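Local coordinates for protein transcriptional regulator (NtrC family) (Aquifex aeolicus, PDB 3DZD) that probably activates transcription by sigma54 RNA polymerase, as an AAA+ ATPase of the NtrC family governed by a response-regulator receiver domain and captured here in its inactive state, at residues Ile167-Ile172 against Arg265-Thr270; Leu171-Ser176 against Gln223-Leu228. All blocks are in the same frame, centred on the assembly; numbering follows the deposited sequence.

How the interactions relate
Both contacts join helix 165-176 to one parallel sheet of the AAA+ ATPase domain, and both are buried. Interaction 1 uses the earlier turns of the helix against strand 265-270, the middle strand of the five; interaction 2 uses its last turns against the neighbouring strand 225-229. Their centres lie about 6 Å apart. Backbone hydrogen bonding ties the two strands together: Ile267 N to Leu226 O measures 2.9 Å. The chemistry changes along the helix. Over the middle strand the interface is mainly aliphatic, with the Arg265 guanidinium at its edge, and has no hydrogen bond across it, whereas His173, partly exposed, brings a polar bond to Thr225 on strand 225-229.

Interaction 1: Ile167-Ile172 against Arg265-Thr270; sequences IVARLI and RVISAT. With ADP (adenosine-5'-diphosphate), chain C.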
loop_
_atom_site.group_PDB
_atom_site.type_symbol
_atom_site.label_atom_id
_atom_site.label_comp_id
_atom_site.label_asym_id
_atom_site.label_seq_id
_atom_site.Cartn_x
_atom_site.Cartn_y
_atom_site.Cartn_z
ATOM N N ILE A 167 14.161 6.263 8.888
ATOM C CA ILE A 167 13.153 6.321 9.939
ATOM C C ILE A 167 12.731 7.757 10.203
ATOM O O ILE A 167 11.543 8.048 10.333
ATOM C CB ILE A 167 13.646 5.742 11.258
ATOM C CG1 ILE A 167 13.868 4.231 11.134
ATOM C CG2 ILE A 167 12.653 6.049 12.351
ATOM C CD1 ILE A 167 14.149 3.552 12.463
ATOM N N VAL A 168 13.705 8.657 10.303
ATOM C CA VAL A 168 13.394 10.043 10.587
ATOM C C VAL A 168 12.534 10.616 9.460
ATOM O O VAL A 168 11.563 11.340 9.711
ATOM C CB VAL A 168 14.667 10.891 10.762
ATOM C CG1 VAL A 168 14.298 12.352 10.988
ATOM C CG2 VAL A 168 15.506 10.360 11.910
ATOM N N ALA A 169 12.898 10.282 8.227
ATOM C CA ALA A 169 12.170 10.719 7.039
ATOM C C ALA A 169 10.700 10.259 7.041
ATOM O O ALA A 169 9.800 11.046 6.737
ATOM C CB ALA A 169 12.886 10.254 5.780
ATOM N N ARG A 170 10.455 9.000 7.389
ATOM C CA ARG A 170 9.084 8.493 7.503
ATOM C C ARG A 170 8.320 9.176 8.621
ATOM O O ARG A 170 7.132 9.479 8.485
ATOM C CB ARG A 170 9.066 6.980 7.721
ATOM C CG ARG A 170 9.383 6.190 6.466
ATOM C CD ARG A 170 9.275 4.692 6.694
ATOM N NE ARG A 170 9.744 3.974 5.508
ATOM C CZ ARG A 170 9.009 3.789 4.411
ATOM N NH1 ARG A 170 7.764 4.262 4.355
ATOM N NH2 ARG A 170 9.514 3.130 3.375
ATOM N N LEU A 171 9.007 9.411 9.733
ATOM C CA LEU A 171 8.400 10.127 10.839
ATOM C C LEU A 171 7.941 11.481 10.353
ATOM O O LEU A 171 6.797 11.871 10.583
ATOM C CB LEU A 171 9.384 10.276 12.001
ATOM C CG LEU A 171 9.647 8.964 12.754
ATOM C CD1 LEU A 171 10.643 9.165 13.897
ATOM C CD2 LEU A 171 8.338 8.362 13.276
ATOM N N ILE A 172 8.833 12.194 9.666
ATOM C CA ILE A 172 8.533 13.533 9.158
ATOM C C ILE A 172 7.308 13.501 8.246
ATOM O O ILE A 172 6.401 14.314 8.390
ATOM C CB ILE A 172 9.739 14.136 8.385
ATOM C CG1 ILE A 172 10.864 14.536 9.350
ATOM C CG2 ILE A 172 9.302 15.329 7.546
ATOM C CD1 ILE A 172 12.179 14.833 8.662
ATOM N N ARG A 265 6.939 16.950 -1.162
ATOM C CA ARG A 265 7.833 17.412 -0.115
ATOM C C ARG A 265 9.095 16.569 -0.226
ATOM O O ARG A 265 9.041 15.342 -0.170
ATOM C CB ARG A 265 7.185 17.239 1.252
ATOM C CG ARG A 265 7.704 18.186 2.303
ATOM C CD ARG A 265 8.969 17.651 2.968
ATOM N NE ARG A 265 9.456 18.611 3.955
ATOM C CZ ARG A 265 8.909 18.782 5.154
ATOM N NH1 ARG A 265 7.860 18.051 5.514
ATOM N NH2 ARG A 265 9.403 19.690 5.984
ATOM N N VAL A 266 10.228 17.231 -0.407
ATOM C CA VAL A 266 11.483 16.542 -0.644
ATOM C C VAL A 266 12.293 16.373 0.629
ATOM O O VAL A 266 12.621 17.352 1.307
ATOM C CB VAL A 266 12.340 17.302 -1.660
ATOM C CG1 VAL A 266 13.671 16.591 -1.860
ATOM C CG2 VAL A 266 11.583 17.440 -2.973
ATOM N N ILE A 267 12.609 15.125 0.952
ATOM C CA ILE A 267 13.513 14.840 2.059
ATOM C C ILE A 267 14.730 14.115 1.510
ATOM O O ILE A 267 14.593 13.155 0.745
ATOM C CB ILE A 267 12.857 13.981 3.161
ATOM C CG1 ILE A 267 11.591 14.670 3.687
ATOM C CG2 ILE A 267 13.852 13.726 4.287
ATOM C CD1 ILE A 267 10.901 13.921 4.815
ATOM N N SER A 268 15.911 14.580 1.899
ATOM C CA SER A 268 17.152 14.024 1.396
ATOM C C SER A 268 18.021 13.566 2.533
ATOM O O SER A 268 17.884 14.037 3.656
ATOM C CB SER A 268 17.912 15.080 0.603
ATOM O OG SER A 268 17.130 15.519 -0.479
ATOM N N ALA A 269 18.933 12.658 2.231
ATOM C CA ALA A 269 19.822 12.110 3.237
ATOM C C ALA A 269 21.201 11.952 2.632
ATOM O O ALA A 269 21.324 11.651 1.445
ATOM C CB ALA A 269 19.307 10.787 3.715
ATOM N N THR A 270 22.236 12.160 3.438
ATOM C CA THR A 270 23.599 12.020 2.965
ATOM C C THR A 270 24.504 11.559 4.107
ATOM O O THR A 270 24.228 11.827 5.279
ATOM C CB THR A 270 24.110 13.360 2.374
ATOM O OG1 THR A 270 25.401 13.180 1.782
ATOM C CG2 THR A 270 24.197 14.428 3.453
HETATM P PB ADP C . 20.242 4.713 7.160
HETATM O O1B ADP C . 18.878 5.038 6.585
HETATM O O2B ADP C . 21.272 4.294 6.135
HETATM O O3B ADP C . 20.783 5.754 8.092
HETATM P PA ADP C . 18.748 2.493 8.283
HETATM O O1A ADP C . 17.769 3.133 9.227
HETATM O O2A ADP C . 18.240 2.100 6.911
HETATM O O3A ADP C . 20.055 3.445 8.158
HETATM O "O5'" ADP C . 19.338 1.168 8.979
HETATM C "C5'" ADP C . 19.053 0.873 10.340
HETATM C "C4'" ADP C . 18.257 -0.408 10.493
HETATM O "O4'" ADP C . 17.909 -0.487 11.870
HETATM C "C3'" ADP C . 16.926 -0.298 9.781
HETATM O "O3'" ADP C . 16.386 -1.613 9.612
HETATM C "C2'" ADP C . 16.012 0.415 10.742
HETATM O "O2'" ADP C . 14.739 -0.227 10.646
HETATM C "C1'" ADP C . 16.616 0.098 12.094
HETATM N N9 ADP C . 16.791 1.312 12.917
HETATM C C8 ADP C . 17.669 2.303 12.673
HETATM N N7 ADP C . 17.615 3.258 13.620
HETATM C C5 ADP C . 16.678 2.878 14.506
HETATM C C6 ADP C . 16.113 3.447 15.748
HETATM N N6 ADP C . 16.564 4.633 16.237
HETATM N N1 ADP C . 15.153 2.741 16.374
HETATM C C2 ADP C . 14.717 1.564 15.889
HETATM N N3 ADP C . 15.176 0.990 14.763
HETATM C C4 ADP C . 16.142 1.593 14.043
#
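Ile172 and Ile267 make the closest apolar contact between helix and strand: CG2 of Ile172 lies 3.5 Å from CD1 of Ile267. The two side chains meet at a slant. In Ile267, CG1 stands beside the backbone N and opposite the carbonyl carbon (chi1 -57°), and the extended branch carries CD1 toward the helix. That same methyl approaches the helix backbone, 3.6 Å from Ala169 O. The other branch of Ile267 ends in CG2, which meets Ala169 CB at 3.9 Å, and the two branches thus bridge one helical turn. The backbones also come nearest at Ala169 and Ile267, their CA atoms 6.6 Å apart.

Arg265 borders this patch. Its chain bends at chi2 (-85°) and crosses Ile172 at about a right angle, bringing NH1 to 3.7 Å from Ile172 CG2. The guanidinium donates elsewhere: NE to Ala153 O, NH1 to Ala149 O and NH2 to Ile148 O, so backbone carbonyls at and beyond the end of helix 136-149 fix its position beside the methyl. Phe227 further packs on Ala169 and Ile267, and Ile157 on Ile267.

The helix and strand segments run nearly antiparallel, at 166°, as expected where the helix that follows the P-loop packs on the parallel sheet of a P-loop NTPase. Toward the nucleotide, Ile167 CD1 lies 3.2 Å from C4 of the ADP adenine, while Lys165 N, just before this segment, hydrogen-bonds the ADP. With no hydrogen bond between the two segments, the helix meets this strand mainly through methyl groups, and the buried guanidinium is satisfied by backbone carbonyls.

Interaction 2: Leu171-Ser176 against Gln223-Leu228; sequences LIHRYS and QGTLFL
His173 reaches from the helix to Thr225 on strand 225-229, and the course of its side chain accounts for most of the contact. CB already lies near the threonine, 3.7 Å from Thr225 OG1. With CG anti to the backbone N (chi1 172°), the imidazole is carried alongside Thr225, the two side chains passing in opposite directions. CG comes 3.9 Å from Thr225 CB, but the decisive atom is ND1: it hydrogen-bonds Thr225 OG1 at 2.8 Å with an angle of 149°, and either partner could be the donor. The hydroxyl sits at the ring edge, near the imidazole plane, as a bond to a ring nitrogen requires. CE1 is 3.7 Å from Thr225 OG1 and also nears Gly224 CA, at 4.1 Å.

Thr225 presents OG1 from beside its own backbone N (chi1 -64°), while its backbone bonds with Ala181 and Val183, and its side chain also packs on Ile267. At the end of the helix, Ser176 OG donates to His173 O at 2.8 Å, in the carbonyl plane and on a lone pair, so the histidine is tied at its backbone as well as its ring. The same serine oxygen also hydrogen-bonds Arg178 N.

A leucine replacing His173 would probably leave the buried Thr225 hydroxyl without its imidazole partner and weaken the hold of the last helical turns on the sheet. The Thr225 side chain is about 14 Å from the ADP; this single ND1-OG1 bond helps set the rotation of the partly exposed ring and joins the helix following the P-loop to the parallel AAA+ sheet.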
loop_
_atom_site.group_PDB
_atom_site.type_symbol
_atom_site.label_atom_id
_atom_site.label_comp_id
_atom_site.label_asym_id
_atom_site.label_seq_id
_atom_site.Cartn_x
_atom_site.Cartn_y
_atom_site.Cartn_z
ATOM N N LEU A 171 9.007 9.411 9.733
ATOM C CA LEU A 171 8.400 10.127 10.839
ATOM C C LEU A 171 7.941 11.481 10.353
ATOM O O LEU A 171 6.797 11.871 10.583
ATOM C CB LEU A 171 9.384 10.276 12.001
ATOM C CG LEU A 171 9.647 8.964 12.754
ATOM C CD1 LEU A 171 10.643 9.165 13.897
ATOM C CD2 LEU A 171 8.338 8.362 13.276
ATOM N N ILE A 172 8.833 12.194 9.666
ATOM C CA ILE A 172 8.533 13.533 9.158
ATOM C C ILE A 172 7.308 13.501 8.246
ATOM O O ILE A 172 6.401 14.314 8.390
ATOM C CB ILE A 172 9.739 14.136 8.385
ATOM C CG1 ILE A 172 10.864 14.536 9.350
ATOM C CG2 ILE A 172 9.302 15.329 7.546
ATOM C CD1 ILE A 172 12.179 14.833 8.662
ATOM N N HIS A 173 7.289 12.560 7.308
ATOM C CA HIS A 173 6.151 12.397 6.417
ATOM C C HIS A 173 4.874 12.181 7.231
ATOM O O HIS A 173 3.897 12.922 7.091
ATOM C CB HIS A 173 6.386 11.231 5.461
ATOM C CG HIS A 173 5.189 10.879 4.633
ATOM N ND1 HIS A 173 4.706 11.700 3.635
ATOM C CD2 HIS A 173 4.371 9.798 4.662
ATOM C CE1 HIS A 173 3.642 11.139 3.085
ATOM N NE2 HIS A 173 3.421 9.984 3.687
ATOM N N ARG A 174 4.905 11.171 8.093
ATOM C CA ARG A 174 3.808 10.881 9.012
ATOM C C ARG A 174 3.235 12.130 9.689
ATOM O O ARG A 174 2.027 12.343 9.677
ATOM C CB ARG A 174 4.277 9.895 10.083
ATOM C CG ARG A 174 3.167 9.368 10.969
ATOM C CD ARG A 174 2.266 8.428 10.190
ATOM N NE ARG A 174 3.023 7.386 9.499
ATOM C CZ ARG A 174 3.270 6.183 10.011
ATOM N NH1 ARG A 174 2.820 5.873 11.219
ATOM N NH2 ARG A 174 3.965 5.289 9.317
ATOM N N TYR A 175 4.104 12.943 10.284
ATOM C CA TYR A 175 3.677 14.133 11.024
ATOM C C TYR A 175 3.252 15.281 10.114
ATOM O O TYR A 175 2.444 16.120 10.509
ATOM C CB TYR A 175 4.783 14.615 11.971
ATOM C CG TYR A 175 5.087 13.660 13.108
ATOM C CD1 TYR A 175 5.122 12.287 12.897
ATOM C CD2 TYR A 175 5.359 14.130 14.388
ATOM C CE1 TYR A 175 5.403 11.406 13.927
ATOM C CE2 TYR A 175 5.647 13.253 15.428
ATOM C CZ TYR A 175 5.667 11.892 15.189
ATOM O OH TYR A 175 5.951 11.006 16.208
ATOM N N SER A 176 3.801 15.320 8.902
ATOM C CA SER A 176 3.478 16.379 7.951
ATOM C C SER A 176 1.984 16.379 7.636
ATOM O O SER A 176 1.387 17.435 7.412
ATOM C CB SER A 176 4.288 16.229 6.652
ATOM O OG SER A 176 3.660 15.330 5.749
ATOM N N GLN A 223 1.636 14.698 -3.953
ATOM C CA GLN A 223 0.972 14.973 -2.677
ATOM C C GLN A 223 1.542 14.177 -1.507
ATOM O O GLN A 223 0.940 14.115 -0.440
ATOM C CB GLN A 223 -0.537 14.761 -2.782
ATOM C CG GLN A 223 -1.197 15.606 -3.868
ATOM C CD GLN A 223 -2.697 15.736 -3.673
ATOM O OE1 GLN A 223 -3.161 16.455 -2.781
ATOM N NE2 GLN A 223 -3.464 15.044 -4.507
ATOM N N GLY A 224 2.712 13.581 -1.712
ATOM C CA GLY A 224 3.404 12.876 -0.655
ATOM C C GLY A 224 4.820 13.380 -0.434
ATOM O O GLY A 224 5.120 14.561 -0.605
ATOM N N THR A 225 5.701 12.466 -0.066
ATOM C CA THR A 225 7.061 12.823 0.304
ATOM C C THR A 225 8.012 11.946 -0.472
ATOM O O THR A 225 7.893 10.723 -0.463
ATOM C CB THR A 225 7.303 12.622 1.810
ATOM O OG1 THR A 225 6.462 13.518 2.550
ATOM C CG2 THR A 225 8.763 12.881 2.169
ATOM N N LEU A 226 8.938 12.582 -1.171
ATOM C CA LEU A 226 9.974 11.873 -1.903
ATOM C C LEU A 226 11.245 11.895 -1.060
ATOM O O LEU A 226 11.755 12.970 -0.752
ATOM C CB LEU A 226 10.225 12.570 -3.241
ATOM C CG LEU A 226 11.233 11.921 -4.180
ATOM C CD1 LEU A 226 10.642 10.664 -4.793
ATOM C CD2 LEU A 226 11.655 12.906 -5.259
ATOM N N PHE A 227 11.730 10.711 -0.684
ATOM C CA PHE A 227 12.967 10.562 0.091
ATOM C C PHE A 227 14.116 10.139 -0.815
ATOM O O PHE A 227 14.115 9.035 -1.367
ATOM C CB PHE A 227 12.784 9.542 1.223
ATOM C CG PHE A 227 14.052 9.245 2.016
ATOM C CD1 PHE A 227 14.758 10.257 2.641
ATOM C CD2 PHE A 227 14.512 7.940 2.155
ATOM C CE1 PHE A 227 15.901 9.982 3.371
ATOM C CE2 PHE A 227 15.651 7.662 2.881
ATOM C CZ PHE A 227 16.349 8.684 3.492
ATOM N N LEU A 228 15.092 11.028 -0.974
ATOM C CA LEU A 228 16.272 10.745 -1.782
ATOM C C LEU A 228 17.421 10.280 -0.900
ATOM O O LEU A 228 18.122 11.103 -0.302
ATOM C CB LEU A 228 16.690 11.998 -2.537
ATOM C CG LEU A 228 15.642 12.581 -3.487
ATOM C CD1 LEU A 228 16.085 13.920 -4.002
ATOM C CD2 LEU A 228 15.353 11.607 -4.646
#